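Local coordinates for acetoin utilization protein AcuB, putative (Vibrio cholerae, PDB 2O16) that is of unknown function but, as a tandem CBS-domain protein related to AcuB, probably acts as a regulatory module that senses adenine nucleotides or similar ligands, at residues R13-L18 with D118-I123; R55-A60 with F81-T86; V91-G96 with L112-K117. All coordinates share one frame; numbering follows the deposited sequence.

Interaction 1 (R13-L18 with D118-I123)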
ATOM      1  N   ARG A  13      -8.453  -3.359   4.526  1.00 22.26           N
ATOM      2  CA  ARG A  13      -9.218  -2.159   4.833  1.00 25.30           C
ATOM      3  C   ARG A  13      -8.607  -1.452   6.064  1.00 24.54           C
ATOM      4  O   ARG A  13      -7.800  -2.031   6.770  1.00 23.76           O
ATOM      5  CB  ARG A  13     -10.699  -2.518   5.061  1.00 25.11           C
ATOM      6  CG  ARG A  13     -11.344  -3.255   3.898  1.00 26.97           C
ATOM      7  CD  ARG A  13     -12.852  -3.424   4.117  1.00 30.12           C
ATOM      8  NE  ARG A  13     -13.505  -4.100   2.991  1.00 37.58           N
ATOM      9  CZ  ARG A  13     -14.307  -3.502   2.109  1.00 40.06           C
ATOM     10  NH1 ARG A  13     -14.575  -2.204   2.216  1.00 41.81           N
ATOM     11  NH2 ARG A  13     -14.854  -4.210   1.123  1.00 41.08           N
ATOM     12  N   HIS A  14      -8.982  -0.207   6.314  1.00 25.78           N
ATOM     13  CA  HIS A  14      -8.409   0.546   7.460  1.00 27.19           C
ATOM     14  C   HIS A  14      -6.891   0.406   7.596  1.00 25.28           C
ATOM     15  O   HIS A  14      -6.411   0.077   8.676  1.00 25.15           O
ATOM     16  CB  HIS A  14      -9.019   0.107   8.814  1.00 28.88           C
ATOM     17  CG  HIS A  14     -10.469  -0.220   8.751  1.00 34.03           C
ATOM     18  ND1 HIS A  14     -11.422   0.695   8.352  1.00 39.62           N
ATOM     19  CD2 HIS A  14     -11.138  -1.362   9.046  1.00 37.80           C
ATOM     20  CE1 HIS A  14     -12.615   0.128   8.393  1.00 40.79           C
ATOM     21  NE2 HIS A  14     -12.469  -1.119   8.813  1.00 40.88           N
ATOM     22  N   PRO A  15      -6.114   0.646   6.505  1.00 24.32           N
ATOM     23  CA  PRO A  15      -4.673   0.521   6.723  1.00 22.78           C
ATOM     24  C   PRO A  15      -4.187   1.636   7.651  1.00 22.26           C
ATOM     25  O   PRO A  15      -4.810   2.696   7.720  1.00 21.58           O
ATOM     26  CB  PRO A  15      -4.073   0.716   5.329  1.00 23.12           C
ATOM     27  CG  PRO A  15      -5.086   1.499   4.575  1.00 23.32           C
ATOM     28  CD  PRO A  15      -6.436   1.060   5.132  1.00 23.42           C
ATOM     29  N   HIS A  16      -3.121   1.356   8.374  1.00 21.03           N
ATOM     30  CA  HIS A  16      -2.406   2.345   9.170  1.00 21.99           C
ATOM     31  C   HIS A  16      -1.705   3.317   8.244  1.00 20.10           C
ATOM     32  O   HIS A  16      -0.983   2.915   7.321  1.00 20.24           O
ATOM     33  CB  HIS A  16      -1.379   1.678  10.069  1.00 22.80           C
ATOM     34  CG  HIS A  16      -2.001   0.875  11.175  1.00 24.98           C
ATOM     35  ND1 HIS A  16      -2.486  -0.402  10.980  1.00 30.00           N
ATOM     36  CD2 HIS A  16      -2.226   1.171  12.477  1.00 28.41           C
ATOM     37  CE1 HIS A  16      -2.972  -0.866  12.123  1.00 30.39           C
ATOM     38  NE2 HIS A  16      -2.836   0.072  13.046  1.00 32.11           N
ATOM     39  N   THR A  17      -1.909   4.586   8.533  1.00 18.98           N
ATOM     40  CA  THR A  17      -1.427   5.702   7.692  1.00 18.87           C
ATOM     41  C   THR A  17      -0.643   6.691   8.563  1.00 18.06           C
ATOM     42  O   THR A  17      -0.665   6.608   9.807  1.00 17.64           O
ATOM     43  CB  THR A  17      -2.605   6.438   7.058  1.00 18.73           C
ATOM     44  OG1 THR A  17      -3.461   6.914   8.098  1.00 21.46           O
ATOM     45  CG2 THR A  17      -3.404   5.506   6.152  1.00 19.53           C
ATOM     46  N   LEU A  18       0.051   7.623   7.928  1.00 17.39           N
ATOM     47  CA  LEU A  18       0.798   8.657   8.664  1.00 17.99           C
ATOM     48  C   LEU A  18       0.596   9.995   7.977  1.00 18.28           C
ATOM     49  O   LEU A  18       0.382  10.017   6.756  1.00 16.58           O
ATOM     50  CB  LEU A  18       2.286   8.289   8.697  1.00 18.48           C
ATOM     51  CG  LEU A  18       2.657   7.153   9.679  1.00 20.40           C
ATOM     52  CD1 LEU A  18       4.112   6.833   9.590  1.00 22.08           C
ATOM     53  CD2 LEU A  18       2.269   7.458  11.174  1.00 22.00           C
ATOM     54  N   ASP A 118     -10.941  10.511  -3.703  1.00 30.00           N
ATOM     55  CA  ASP A 118      -9.681  10.913  -3.056  1.00 30.59           C
ATOM     56  C   ASP A 118      -9.373  10.265  -1.705  1.00 29.42           C
ATOM     57  O   ASP A 118      -8.175  10.197  -1.346  1.00 28.97           O
ATOM     58  CB  ASP A 118      -9.557  12.435  -2.905  1.00 31.90           C
ATOM     59  CG  ASP A 118      -9.290  13.153  -4.211  1.00 33.82           C
ATOM     60  OD1 ASP A 118      -8.913  12.522  -5.235  1.00 34.62           O
ATOM     61  OD2 ASP A 118      -9.437  14.402  -4.174  1.00 38.42           O
ATOM     62  N   VAL A 119     -10.406   9.808  -0.974  1.00 26.89           N
ATOM     63  CA  VAL A 119     -10.211   9.151   0.352  1.00 25.88           C
ATOM     64  C   VAL A 119      -9.607   7.759   0.211  1.00 24.65           C
ATOM     65  O   VAL A 119     -10.081   6.948  -0.596  1.00 24.11           O
ATOM     66  CB  VAL A 119     -11.526   8.979   1.160  1.00 25.93           C
ATOM     67  CG1 VAL A 119     -11.245   8.302   2.537  1.00 25.92           C
ATOM     68  CG2 VAL A 119     -12.232  10.324   1.357  1.00 28.26           C
ATOM     69  N   LEU A 120      -8.574   7.491   1.001  1.00 22.99           N
ATOM     70  CA  LEU A 120      -7.975   6.160   1.040  1.00 21.53           C
ATOM     71  C   LEU A 120      -8.919   5.200   1.755  1.00 20.99           C
ATOM     72  O   LEU A 120      -9.215   5.414   2.938  1.00 21.06           O
ATOM     73  CB  LEU A 120      -6.652   6.218   1.792  1.00 20.68           C
ATOM     74  CG  LEU A 120      -5.934   4.872   1.870  1.00 20.27           C
ATOM     75  CD1 LEU A 120      -5.289   4.515   0.522  1.00 19.52           C
ATOM     76  CD2 LEU A 120      -4.918   4.981   2.953  1.00 22.45           C
ATOM     77  N   VAL A 121      -9.426   4.182   1.048  1.00 19.28           N
ATOM     78  CA  VAL A 121     -10.311   3.189   1.668  1.00 19.28           C
ATOM     79  C   VAL A 121      -9.625   1.828   1.923  1.00 19.29           C
ATOM     80  O   VAL A 121     -10.131   0.955   2.654  1.00 19.22           O
ATOM     81  CB  VAL A 121     -11.639   3.034   0.858  1.00 19.69           C
ATOM     82  CG1 VAL A 121     -12.396   4.371   0.865  1.00 20.00           C
ATOM     83  CG2 VAL A 121     -11.374   2.573  -0.599  1.00 17.53           C
ATOM     84  N   GLY A 122      -8.459   1.634   1.324  1.00 18.17           N
ATOM     85  CA  GLY A 122      -7.774   0.362   1.530  1.00 17.50           C
ATOM     86  C   GLY A 122      -6.445   0.339   0.807  1.00 17.81           C
ATOM     87  O   GLY A 122      -6.099   1.293   0.125  1.00 17.37           O
ATOM     88  N   ILE A 123      -5.711  -0.767   0.956  1.00 18.61           N
ATOM     89  CA  ILE A 123      -4.514  -1.028   0.141  1.00 19.03           C
ATOM     90  C   ILE A 123      -4.524  -2.470  -0.334  1.00 18.78           C
ATOM     91  O   ILE A 123      -5.090  -3.339   0.338  1.00 18.09           O
ATOM     92  CB  ILE A 123      -3.173  -0.770   0.903  1.00 19.34           C
ATOM     93  CG1 ILE A 123      -3.093  -1.615   2.203  1.00 18.68           C
ATOM     94  CG2 ILE A 123      -2.999   0.763   1.145  1.00 21.97           C
ATOM     95  CD1 ILE A 123      -1.705  -1.531   2.966  1.00 21.82           C
TER
HETATM   96  O   HOH W   1     -11.212   0.868   4.931  1.00 37.98           O
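P15 lies over L120, G122 and I123 of strand 119-124 beside a classic beta bulge, where V121 and G122 together face V114; the contact brings the amino-terminal CBS region against a strand of the second CBS repeat. The chain of 13-18 runs across the strand, the two directions differing by 110°. The proline ring spreads over three residues: CD rests on G122 CA (3.9 Å), CG on L120 CD2 (3.8 Å) and also near I123 CG2, and CB against I123 CG1 (4.0 Å) and CD1, P15 and I123 sliding past each other in opposite directions. L120 CD2, set by a chi2 of 75°, is shared: it meets T17 CG2 tip to tip at 3.6 Å as well as P15 CG, the side chains of L120 and P15 crossing obliquely. No direct hydrogen bond joins the segments. A water accepts the N-H of H14 (2.8 Å from its N) and also lies very close to V121 O, a link that is doubtful in detail. L120 and I123 also touch P40, and T17 touches V42, both of strand 38-42. L18 extends the loop toward A27 and L30 of helix 24-34, and V121 packs on V114 and A116 of strand 112-116.

Interaction 2 (R55-A60 with F81-T86); sequences RDLLAA and FEVMHT
D56 OD2 accepts a hydrogen bond from the backbone N-H of S53; a water 2.8 Å from D56 OD2, which probably donates to it, accepts the N-H of H85, lying 2.8 Å from H85 N. The S53 bond runs from D56, the third residue of helix 54-64, back to the residue just before the helix. A chi1 of -67° puts CG of D56 beside its backbone N. The other carboxylate oxygen, OD1, comes within 3.5 Å of H85 NE2, but obliquely to the ring, with carboxylate and imidazole planes 78° apart; no hydrogen bond forms. A phosphate ion, probably from the crystallisation liquor, lies close to both D56 OD1 and H85 NE2. A serine followed three residues later by aspartate at a helix start is the pattern with which many CBS domains hold a nucleotide ribose, so the ion may mark a comparable pocket here. Next to these polar groups V83 supplies the apolar contact: its CG1, anti to the backbone N (chi1 176°), touches D56 CB (4.1 Å), L57 CD2 (4.2 Å) and, more loosely, A60 CB (4.5 Å). L57 continues inward onto L24, A27 and M31 of helix 24-34, whereas M84 turns to L49 and V52 of strand 48-53.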
ATOM      1  N   ARG A  55      11.388  -0.285   1.249  1.00 20.51           N
ATOM      2  CA  ARG A  55      12.443   0.035   0.299  1.00 21.58           C
ATOM      3  C   ARG A  55      12.756   1.541   0.249  1.00 21.67           C
ATOM      4  O   ARG A  55      13.923   1.948   0.135  1.00 21.81           O
ATOM      5  CB  ARG A  55      12.143  -0.527  -1.103  1.00 22.64           C
ATOM      6  CG  ARG A  55      13.302  -0.237  -2.104  1.00 25.83           C
ATOM      7  CD  ARG A  55      13.144  -0.986  -3.422  0.10 22.65           C
ATOM      8  NE  ARG A  55      14.127  -0.569  -4.424  0.10 24.11           N
ATOM      9  CZ  ARG A  55      14.246  -1.107  -5.637  0.10 24.47           C
ATOM     10  NH1 ARG A  55      13.448  -2.097  -6.018  0.10 24.72           N
ATOM     11  NH2 ARG A  55      15.171  -0.656  -6.476  0.10 24.57           N
ATOM     12  N   ASP A  56      11.725   2.375   0.306  1.00 22.33           N
ATOM     13  CA  ASP A  56      11.915   3.833   0.369  1.00 21.90           C
ATOM     14  C   ASP A  56      12.718   4.232   1.604  1.00 21.99           C
ATOM     15  O   ASP A  56      13.622   5.069   1.528  1.00 20.39           O
ATOM     16  CB  ASP A  56      10.558   4.567   0.398  1.00 22.15           C
ATOM     17  CG  ASP A  56       9.781   4.432  -0.909  1.00 23.03           C
ATOM     18  OD1 ASP A  56      10.423   4.340  -1.980  1.00 24.17           O
ATOM     19  OD2 ASP A  56       8.534   4.410  -0.865  1.00 22.84           O
ATOM     20  N   LEU A  57      12.333   3.675   2.758  1.00 22.57           N
ATOM     21  CA  LEU A  57      12.985   4.029   4.027  1.00 24.06           C
ATOM     22  C   LEU A  57      14.427   3.562   4.021  1.00 24.63           C
ATOM     23  O   LEU A  57      15.328   4.302   4.423  1.00 24.75           O
ATOM     24  CB  LEU A  57      12.233   3.446   5.247  1.00 23.16           C
ATOM     25  CG  LEU A  57      10.772   3.868   5.426  1.00 24.81           C
ATOM     26  CD1 LEU A  57      10.263   3.476   6.802  1.00 26.78           C
ATOM     27  CD2 LEU A  57      10.576   5.371   5.189  1.00 24.14           C
ATOM     28  N   LEU A  58      14.645   2.347   3.523  1.00 26.02           N
ATOM     29  CA  LEU A  58      15.996   1.786   3.465  1.00 27.93           C
ATOM     30  C   LEU A  58      16.884   2.597   2.522  1.00 28.43           C
ATOM     31  O   LEU A  58      18.039   2.891   2.848  1.00 28.99           O
ATOM     32  CB  LEU A  58      15.987   0.294   3.090  1.00 27.54           C
ATOM     33  CG  LEU A  58      15.429  -0.722   4.094  1.00 30.03           C
ATOM     34  CD1 LEU A  58      15.379  -2.093   3.445  1.00 29.15           C
ATOM     35  CD2 LEU A  58      16.219  -0.785   5.426  1.00 30.55           C
ATOM     36  N   ALA A  59      16.352   2.994   1.372  1.00 29.58           N
ATOM     37  CA  ALA A  59      17.122   3.843   0.441  1.00 30.39           C
ATOM     38  C   ALA A  59      17.458   5.238   1.005  1.00 31.56           C
ATOM     39  O   ALA A  59      18.548   5.766   0.762  1.00 31.44           O
ATOM     40  CB  ALA A  59      16.404   3.981  -0.876  1.00 31.08           C
ATOM     41  N   ALA A  60      16.534   5.842   1.752  1.00 31.62           N
ATOM     42  CA  ALA A  60      16.817   7.152   2.341  1.00 32.65           C
ATOM     43  C   ALA A  60      17.885   7.012   3.425  1.00 33.24           C
ATOM     44  O   ALA A  60      18.780   7.849   3.528  1.00 33.33           O
ATOM     45  CB  ALA A  60      15.559   7.767   2.915  1.00 33.00           C
ATOM     46  N   PHE A  81       6.906  13.596   3.647  1.00 22.85           N
ATOM     47  CA  PHE A  81       6.697  14.283   2.356  1.00 24.16           C
ATOM     48  C   PHE A  81       7.988  14.400   1.500  1.00 25.46           C
ATOM     49  O   PHE A  81       7.908  14.477   0.256  1.00 24.83           O
ATOM     50  CB  PHE A  81       5.944  15.625   2.491  1.00 24.65           C
ATOM     51  CG  PHE A  81       6.784  16.775   3.043  1.00 25.92           C
ATOM     52  CD1 PHE A  81       7.713  17.446   2.226  1.00 29.00           C
ATOM     53  CD2 PHE A  81       6.622  17.199   4.356  1.00 25.58           C
ATOM     54  CE1 PHE A  81       8.485  18.507   2.742  1.00 29.84           C
ATOM     55  CE2 PHE A  81       7.368  18.246   4.876  1.00 27.35           C
ATOM     56  CZ  PHE A  81       8.312  18.905   4.063  1.00 28.81           C
ATOM     57  N   GLU A  82       9.154  14.411   2.153  1.00 25.66           N
ATOM     58  CA  GLU A  82      10.448  14.421   1.428  1.00 28.51           C
ATOM     59  C   GLU A  82      10.882  13.036   0.951  1.00 27.59           C
ATOM     60  O   GLU A  82      11.732  12.920   0.073  1.00 28.75           O
ATOM     61  CB  GLU A  82      11.567  15.048   2.282  1.00 28.16           C
ATOM     62  CG  GLU A  82      11.330  16.525   2.527  1.00 31.11           C
ATOM     63  CD  GLU A  82      12.477  17.251   3.207  1.00 33.02           C
ATOM     64  OE1 GLU A  82      13.446  16.603   3.670  1.00 36.95           O
ATOM     65  OE2 GLU A  82      12.398  18.501   3.271  1.00 38.83           O
ATOM     66  N   VAL A  83      10.360  11.987   1.577  1.00 27.04           N
ATOM     67  CA  VAL A  83      10.762  10.620   1.238  1.00 26.77           C
ATOM     68  C   VAL A  83       9.813  10.010   0.190  1.00 25.85           C
ATOM     69  O   VAL A  83      10.245   9.276  -0.719  1.00 26.51           O
ATOM     70  CB  VAL A  83      10.828   9.732   2.506  1.00 27.16           C
ATOM     71  CG1 VAL A  83      11.156   8.272   2.158  1.00 29.20           C
ATOM     72  CG2 VAL A  83      11.877  10.301   3.535  1.00 27.62           C
ATOM     73  N   MET A  84       8.523  10.314   0.294  1.00 23.14           N
ATOM     74  CA  MET A  84       7.554   9.642  -0.575  1.00 21.57           C
ATOM     75  C   MET A  84       7.711  10.101  -2.045  1.00 20.79           C
ATOM     76  O   MET A  84       8.023  11.279  -2.333  1.00 19.72           O
ATOM     77  CB  MET A  84       6.120   9.881  -0.085  1.00 20.30           C
ATOM     78  CG  MET A  84       5.641  11.304  -0.282  1.00 19.43           C
ATOM     79  SD  MET A  84       4.183  11.609   0.735  1.00 21.43           S
ATOM     80  CE  MET A  84       3.617  13.197   0.106  1.00 21.85           C
ATOM     81  N   HIS A  85       7.497   9.151  -2.953  1.00 19.68           N
ATOM     82  CA  HIS A  85       7.526   9.412  -4.389  1.00 19.74           C
ATOM     83  C   HIS A  85       6.396  10.343  -4.774  1.00 19.09           C
ATOM     84  O   HIS A  85       5.285  10.210  -4.252  1.00 18.53           O
ATOM     85  CB  HIS A  85       7.386   8.083  -5.147  1.00 19.82           C
ATOM     86  CG  HIS A  85       8.671   7.323  -5.220  1.00 23.22           C
ATOM     87  ND1 HIS A  85       9.846   7.897  -5.668  1.00 30.88           N
ATOM     88  CD2 HIS A  85       8.980   6.052  -4.885  1.00 26.39           C
ATOM     89  CE1 HIS A  85      10.822   7.003  -5.611  1.00 28.33           C
ATOM     90  NE2 HIS A  85      10.321   5.877  -5.143  1.00 26.83           N
ATOM     91  N   THR A  86       6.690  11.280  -5.682  1.00 18.14           N
ATOM     92  CA  THR A  86       5.689  12.248  -6.144  1.00 17.76           C
ATOM     93  C   THR A  86       4.716  11.590  -7.136  1.00 17.20           C
ATOM     94  O   THR A  86       3.612  12.074  -7.328  1.00 18.74           O
ATOM     95  CB  THR A  86       6.386  13.487  -6.771  1.00 18.52           C
ATOM     96  OG1 THR A  86       7.283  13.037  -7.786  1.00 17.38           O
ATOM     97  CG2 THR A  86       7.215  14.257  -5.702  1.00 18.74           C
TER
HETATM   98  O   HOH W   2       7.178   6.423  -2.221  1.00 22.19           O

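Interaction 3 (V91-G96 with L112-K117)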
ATOM      1  N   VAL A  91      -6.045   2.791  -7.323  1.00 18.42           N
ATOM      2  CA  VAL A  91      -7.148   2.143  -8.041  1.00 18.29           C
ATOM      3  C   VAL A  91      -8.452   2.409  -7.289  1.00 18.62           C
ATOM      4  O   VAL A  91      -8.425   2.679  -6.083  1.00 20.02           O
ATOM      5  CB  VAL A  91      -6.883   0.610  -8.173  1.00 17.89           C
ATOM      6  CG1 VAL A  91      -6.985  -0.119  -6.785  1.00 16.23           C
ATOM      7  CG2 VAL A  91      -7.832  -0.072  -9.195  1.00 17.31           C
ATOM      8  N   ALA A  92      -9.589   2.320  -7.981  1.00 19.20           N
ATOM      9  CA  ALA A  92     -10.914   2.415  -7.326  1.00 19.13           C
ATOM     10  C   ALA A  92     -11.355   1.082  -6.716  1.00 19.33           C
ATOM     11  O   ALA A  92     -10.979   0.012  -7.220  1.00 19.23           O
ATOM     12  CB  ALA A  92     -11.978   2.927  -8.328  1.00 19.09           C
ATOM     13  N   PRO A  93     -12.130   1.121  -5.606  1.00 20.93           N
ATOM     14  CA  PRO A  93     -12.548  -0.123  -4.948  1.00 20.96           C
ATOM     15  C   PRO A  93     -13.411  -1.064  -5.787  1.00 21.79           C
ATOM     16  O   PRO A  93     -13.401  -2.247  -5.530  1.00 22.02           O
ATOM     17  CB  PRO A  93     -13.359   0.369  -3.747  1.00 21.09           C
ATOM     18  CG  PRO A  93     -13.814   1.719  -4.141  1.00 22.19           C
ATOM     19  CD  PRO A  93     -12.648   2.294  -4.885  1.00 20.27           C
ATOM     20  N   GLN A  94     -14.131  -0.548  -6.782  1.00 22.64           N
ATOM     21  CA  GLN A  94     -14.983  -1.398  -7.609  1.00 24.03           C
ATOM     22  C   GLN A  94     -14.205  -2.099  -8.738  1.00 23.99           C
ATOM     23  O   GLN A  94     -14.779  -2.926  -9.469  1.00 24.19           O
ATOM     24  CB  GLN A  94     -16.153  -0.583  -8.197  1.00 23.68           C
ATOM     25  CG  GLN A  94     -15.705   0.479  -9.206  1.00 28.65           C
ATOM     26  CD  GLN A  94     -15.369   1.838  -8.575  1.00 32.51           C
ATOM     27  OE1 GLN A  94     -15.241   1.970  -7.340  1.00 31.39           O
ATOM     28  NE2 GLN A  94     -15.258   2.870  -9.434  1.00 33.20           N
ATOM     29  N   ALA A  95     -12.912  -1.786  -8.895  1.00 22.70           N
ATOM     30  CA  ALA A  95     -12.125  -2.392  -9.985  1.00 22.08           C
ATOM     31  C   ALA A  95     -12.137  -3.918  -9.887  1.00 21.96           C
ATOM     32  O   ALA A  95     -12.220  -4.457  -8.793  1.00 20.83           O
ATOM     33  CB  ALA A  95     -10.698  -1.864  -9.999  1.00 22.24           C
ATOM     34  N   GLY A  96     -12.047  -4.603 -11.030  1.00 21.83           N
ATOM     35  CA  GLY A  96     -11.977  -6.065 -11.022  1.00 21.39           C
ATOM     36  C   GLY A  96     -10.616  -6.510 -10.492  1.00 21.24           C
ATOM     37  O   GLY A  96      -9.572  -5.914 -10.825  1.00 19.22           O
ATOM     38  N   LEU A 112      -0.828  -1.305  -4.054  1.00 19.52           N
ATOM     39  CA  LEU A 112      -1.733  -0.415  -4.757  1.00 18.45           C
ATOM     40  C   LEU A 112      -2.776   0.128  -3.765  1.00 19.22           C
ATOM     41  O   LEU A 112      -3.668  -0.607  -3.334  1.00 17.42           O
ATOM     42  CB  LEU A 112      -2.357  -1.179  -5.942  1.00 18.72           C
ATOM     43  CG  LEU A 112      -3.265  -0.526  -6.986  1.00 21.15           C
ATOM     44  CD1 LEU A 112      -2.516   0.615  -7.727  1.00 22.79           C
ATOM     45  CD2 LEU A 112      -3.764  -1.617  -7.973  1.00 19.73           C
ATOM     46  N   PRO A 113      -2.646   1.418  -3.374  1.00 18.80           N
ATOM     47  CA  PRO A 113      -3.682   2.076  -2.569  1.00 18.74           C
ATOM     48  C   PRO A 113      -5.004   2.099  -3.320  1.00 18.41           C
ATOM     49  O   PRO A 113      -5.009   2.232  -4.532  1.00 18.37           O
ATOM     50  CB  PRO A 113      -3.168   3.513  -2.409  1.00 18.26           C
ATOM     51  CG  PRO A 113      -1.678   3.437  -2.732  1.00 20.06           C
ATOM     52  CD  PRO A 113      -1.510   2.307  -3.687  1.00 19.12           C
ATOM     53  N   VAL A 114      -6.104   1.951  -2.585  1.00 17.97           N
ATOM     54  CA  VAL A 114      -7.452   1.925  -3.132  1.00 17.87           C
ATOM     55  C   VAL A 114      -8.122   3.200  -2.619  1.00 18.25           C
ATOM     56  O   VAL A 114      -8.142   3.479  -1.408  1.00 18.69           O
ATOM     57  CB  VAL A 114      -8.233   0.665  -2.627  1.00 17.96           C
ATOM     58  CG1 VAL A 114      -9.674   0.594  -3.189  1.00 16.78           C
ATOM     59  CG2 VAL A 114      -7.450  -0.608  -2.953  1.00 17.92           C
ATOM     60  N   VAL A 115      -8.616   4.008  -3.549  1.00 19.89           N
ATOM     61  CA  VAL A 115      -9.160   5.321  -3.204  1.00 20.66           C
ATOM     62  C   VAL A 115     -10.575   5.478  -3.786  1.00 21.91           C
ATOM     63  O   VAL A 115     -10.843   5.024  -4.894  1.00 21.94           O
ATOM     64  CB  VAL A 115      -8.257   6.471  -3.716  1.00 21.15           C
ATOM     65  CG1 VAL A 115      -6.866   6.477  -2.971  1.00 18.64           C
ATOM     66  CG2 VAL A 115      -8.045   6.364  -5.199  1.00 23.25           C
ATOM     67  N   ALA A 116     -11.459   6.101  -3.009  1.00 23.18           N
ATOM     68  CA  ALA A 116     -12.802   6.449  -3.460  1.00 25.94           C
ATOM     69  C   ALA A 116     -12.965   7.931  -3.127  1.00 27.25           C
ATOM     70  O   ALA A 116     -12.845   8.325  -1.955  1.00 27.88           O
ATOM     71  CB  ALA A 116     -13.830   5.617  -2.758  1.00 25.80           C
ATOM     72  N   LYS A 117     -13.159   8.743  -4.158  1.00 28.88           N
ATOM     73  CA  LYS A 117     -13.326  10.210  -3.988  1.00 30.89           C
ATOM     74  C   LYS A 117     -12.147  10.861  -3.264  1.00 30.19           C
ATOM     75  O   LYS A 117     -12.334  11.665  -2.334  1.00 30.77           O
ATOM     76  CB  LYS A 117     -14.630  10.499  -3.227  1.00 30.64           C
ATOM     77  CG  LYS A 117     -15.888  10.063  -3.989  1.00 34.50           C
ATOM     78  CD  LYS A 117     -17.132  10.421  -3.175  1.00 38.75           C
ATOM     79  CE  LYS A 117     -18.435   9.976  -3.843  1.00 40.81           C
ATOM     80  NZ  LYS A 117     -19.612  10.157  -2.918  1.00 42.45           N
TER
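V91 is bound to strand 112-116 through both of its backbone polar groups: its N donates to P113 O (3.0 Å, 145° at the hydrogen), and its O accepts from V115 N (2.9 Å, 163°). The two bonds flank V114 in the pattern of a single parallel bridge. Helix 97-106 joins the two segments, as in the beta-alpha-beta crossover of the CBS fold, though here the first side is a single bridged residue, not a strand. V91 O also receives a CA-H...O contact from V114 CA, 3.2 Å away, so a second, weaker donor shares this oxygen. Beyond V91 the chain turns away from strand 112-116 in a type I turn from A92 to A95, and G96 becomes the N-cap of helix 97-106.

Side chains close the contact on two fronts. V91 crosses L112 at about a right angle, CG1 lying 3.7 Å from L112 CD2; V91 also reaches S100 of helix 97-106, and L112 reaches M104. Farther along, P93 crosses V114 obliquely. The branch V114 CG1, anti to its backbone N (chi1 -180°), is pressed close to P93 CA (3.4 Å). The proline ring meets the last residues of strand 112-116, with P93 CD 3.3 Å from V115 O and 4.1 Å from A116 CB.

Overall arrangement
From the N terminus, residues 13-18 leave the short strand 12-13 and meet the chain again a hundred residues later, so interaction 1 closes the widest loop and joins the first CBS region to the second. Both other contacts nest inside it. Interaction 2 comes first, tying helix 54-64 to the segment around helix 80-83 across a loop that is partly unmodelled. Interaction 3 follows in series, closing the shorter loop around helix 97-106. Interactions 1 and 3 touch through neighbouring strands 119-124 and 112-116, where the V114 backbone pairs with V121 N and G122 O. Interaction 2 stands apart, its centre about 23 Å from that of interaction 3, on the opposite side of the chain's centre.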